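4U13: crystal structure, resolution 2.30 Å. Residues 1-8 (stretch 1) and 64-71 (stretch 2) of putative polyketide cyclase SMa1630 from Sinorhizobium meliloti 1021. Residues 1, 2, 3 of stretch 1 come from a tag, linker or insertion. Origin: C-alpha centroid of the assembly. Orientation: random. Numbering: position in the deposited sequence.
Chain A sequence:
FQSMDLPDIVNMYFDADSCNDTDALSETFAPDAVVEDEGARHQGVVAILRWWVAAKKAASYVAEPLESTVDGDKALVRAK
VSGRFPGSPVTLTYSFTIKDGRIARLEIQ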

# COMPACT_ATOMS: atom_id res chain seq x y z
N PHE A 1 -5.56 -13.31 4.11
CA PHE A 1 -6.21 -12.01 3.74
C PHE A 1 -5.60 -11.31 2.48
O PHE A 1 -4.41 -11.43 2.18
CB PHE A 1 -6.25 -11.05 4.95
CG PHE A 1 -6.45 -9.60 4.57
CD1 PHE A 1 -5.39 -8.83 4.12
CD2 PHE A 1 -7.72 -9.02 4.64
CE1 PHE A 1 -5.59 -7.52 3.73
CE2 PHE A 1 -7.91 -7.68 4.29
CZ PHE A 1 -6.85 -6.94 3.81
N GLN A 2 -6.46 -10.57 1.79
CA GLN A 2 -6.13 -9.93 0.53
C GLN A 2 -6.96 -8.67 0.38
O GLN A 2 -8.10 -8.63 0.83
CB GLN A 2 -6.56 -10.88 -0.57
CG GLN A 2 -5.52 -11.15 -1.61
CD GLN A 2 -6.10 -11.98 -2.73
OE1 GLN A 2 -7.04 -12.75 -2.54
NE2 GLN A 2 -5.51 -11.85 -3.89
N SER A 3 -6.41 -7.65 -0.28
CA SER A 3 -7.15 -6.42 -0.62
C SER A 3 -8.54 -6.66 -1.16
O SER A 3 -9.49 -6.05 -0.67
CB SER A 3 -6.41 -5.62 -1.70
OG SER A 3 -5.31 -4.97 -1.14
N MSE A 4 -8.68 -7.53 -2.15
CA MSE A 4 -9.99 -7.75 -2.79
C MSE A 4 -11.06 -8.19 -1.79
O MSE A 4 -12.24 -8.07 -2.09
CB MSE A 4 -9.88 -8.68 -4.00
CG MSE A 4 -9.24 -10.02 -3.64
SE MSE A 4 -9.99 -11.51 -4.71
CE MSE A 4 -10.88 -12.52 -3.25
N ASP A 5 -10.68 -8.66 -0.60
CA ASP A 5 -11.65 -9.00 0.46
C ASP A 5 -12.34 -7.78 1.01
O ASP A 5 -13.35 -7.91 1.69
CB ASP A 5 -11.01 -9.71 1.66
CG ASP A 5 -10.31 -11.01 1.28
OD1 ASP A 5 -10.38 -11.42 0.11
OD2 ASP A 5 -9.69 -11.65 2.16
N LEU A 6 -11.79 -6.59 0.76
CA LEU A 6 -12.34 -5.36 1.31
C LEU A 6 -13.27 -4.74 0.33
O LEU A 6 -13.07 -4.90 -0.85
CB LEU A 6 -11.21 -4.40 1.64
CG LEU A 6 -10.32 -4.83 2.81
CD1 LEU A 6 -9.13 -3.89 3.03
CD2 LEU A 6 -11.17 -4.91 4.06
N PRO A 7 -14.33 -4.07 0.79
CA PRO A 7 -15.12 -3.19 -0.09
C PRO A 7 -14.21 -2.14 -0.76
O PRO A 7 -13.25 -1.66 -0.16
CB PRO A 7 -16.10 -2.48 0.86
CG PRO A 7 -16.10 -3.26 2.12
CD PRO A 7 -14.87 -4.14 2.16
N ASP A 8 -14.50 -1.76 -2.00
CA ASP A 8 -13.63 -0.81 -2.69
C ASP A 8 -13.32 0.44 -1.86
O ASP A 8 -12.21 0.94 -1.88
CB ASP A 8 -14.27 -0.35 -4.00
CG ASP A 8 -14.18 -1.39 -5.06
OD1 ASP A 8 -13.30 -2.26 -4.95
OD2 ASP A 8 -15.00 -1.35 -6.02
N GLU A 64 -1.45 -1.16 8.33
CA GLU A 64 -1.40 -2.23 7.36
C GLU A 64 -2.56 -3.20 7.63
O GLU A 64 -2.52 -3.91 8.62
CB GLU A 64 -0.03 -2.91 7.47
CG GLU A 64 0.04 -4.29 6.83
CD GLU A 64 1.37 -5.00 7.08
OE1 GLU A 64 2.07 -4.73 8.11
OE2 GLU A 64 1.68 -5.89 6.26
N PRO A 65 -3.61 -3.23 6.77
CA PRO A 65 -4.68 -4.19 7.02
C PRO A 65 -4.17 -5.65 7.04
O PRO A 65 -3.35 -6.02 6.20
CB PRO A 65 -5.63 -3.98 5.86
CG PRO A 65 -5.25 -2.66 5.28
CD PRO A 65 -3.81 -2.48 5.52
N LEU A 66 -4.62 -6.42 8.03
CA LEU A 66 -4.21 -7.81 8.20
C LEU A 66 -5.33 -8.82 7.95
O LEU A 66 -5.06 -9.93 7.56
CB LEU A 66 -3.73 -8.05 9.63
CG LEU A 66 -2.51 -7.27 10.09
CD1 LEU A 66 -2.16 -7.66 11.53
CD2 LEU A 66 -1.34 -7.48 9.13
N GLU A 67 -6.56 -8.48 8.32
CA GLU A 67 -7.69 -9.32 8.06
C GLU A 67 -8.93 -8.52 8.14
O GLU A 67 -8.90 -7.38 8.59
CB GLU A 67 -7.79 -10.55 8.97
CG GLU A 67 -7.43 -10.41 10.40
CD GLU A 67 -7.54 -11.76 11.10
OE1 GLU A 67 -8.69 -12.22 11.27
OE2 GLU A 67 -6.51 -12.36 11.47
N SER A 68 -10.01 -9.11 7.66
CA SER A 68 -11.26 -8.40 7.60
C SER A 68 -12.49 -9.33 7.59
O SER A 68 -12.39 -10.48 7.21
CB SER A 68 -11.28 -7.56 6.34
OG SER A 68 -11.29 -8.41 5.20
N THR A 69 -13.62 -8.80 8.05
CA THR A 69 -14.90 -9.46 7.97
C THR A 69 -15.95 -8.36 7.66
O THR A 69 -15.89 -7.27 8.21
CB THR A 69 -15.27 -10.23 9.29
OG1 THR A 69 -15.48 -9.28 10.35
CG2 THR A 69 -14.14 -11.19 9.74
N VAL A 70 -16.87 -8.64 6.75
CA VAL A 70 -17.93 -7.69 6.42
C VAL A 70 -19.22 -8.24 7.03
O VAL A 70 -19.46 -9.43 7.00
CB VAL A 70 -18.03 -7.44 4.88
CG1 VAL A 70 -19.04 -6.33 4.56
CG2 VAL A 70 -16.68 -7.01 4.29
N ASP A 71 -19.98 -7.40 7.70
CA ASP A 71 -21.32 -7.79 8.19
C ASP A 71 -22.32 -6.65 7.97
O ASP A 71 -22.36 -5.68 8.74
CB ASP A 71 -21.29 -8.22 9.68

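Stretch 2 is strand over its whole length, extended except at L66, where psi is -36°; it is part of a strand that begins earlier in the chain and runs from E64 to D71 here, whereas stretch 1 makes one short turn. Its compact part is a short 3-10 segment, S3 to D5, held by two backbone hydrogen bonds: D5 N to Q2 O at 2.9 Å and L6 N to S3 O at 2.8 Å. P7 then takes the N-cap position just before a helix that includes D8. The two stretches come nearest at the start of stretch 1, where F1 CA and E67 CA lie 5.3 Å apart; at L6 CA and S68 CA the gap has opened to 7.1 Å. No hydrogen bond crosses between the stretches, so the contact rests on packing alone, with 347 Å² buried over both sides.

The strand presents its residues in alternation. P65, S68 and V70 point CA to CB toward stretch 1, while L66, E67 and T69 point away. The even beat breaks at L66 and E67, two successive residues facing away, and L66 has a psi of -36° where its neighbours are extended. Here the strand offers backbone instead of side chain, and F1 covers it.

F1, a residue of the expression tag, makes the largest contribution from its stretch. Its chi1 is t, and one face of the ring lies over L66 C and E67 N, with F1 CD2 3.4 Å from E67 CA. The root of the side chain is tight as well, F1 CB standing 3.1 Å from L66 O. At the far end of the ring F1 CZ packs on P65 CB at 3.8 Å, an apolar contact, while S68 OG sits at the ring edge, 3.6 Å from F1 CE2. Because the residue belongs to the tag, this packing describes the crystallized construct and not a natural choice.

S68 is the shared point of the contact. S68 OG also comes within 3.8 Å of D5 CB, and S68 CB is 3.5 Å from L6 CD2. L6 shows how reach can replace direction: its CA-to-CB bond runs sideways, but with chi1 m and chi2 t the end of the side chain comes nearer the strand. D5 points its CA-to-CB bond toward the strand, while its carboxylate takes a weak hydrogen bond within stretch 1, from Q2 N to D5 OD2 at 3.4 Å.

Farther along, V70 meets the proline: P7 CD and V70 CG2 are 4.0 Å apart, a looser apolar contact at the exposed end of the strand segment.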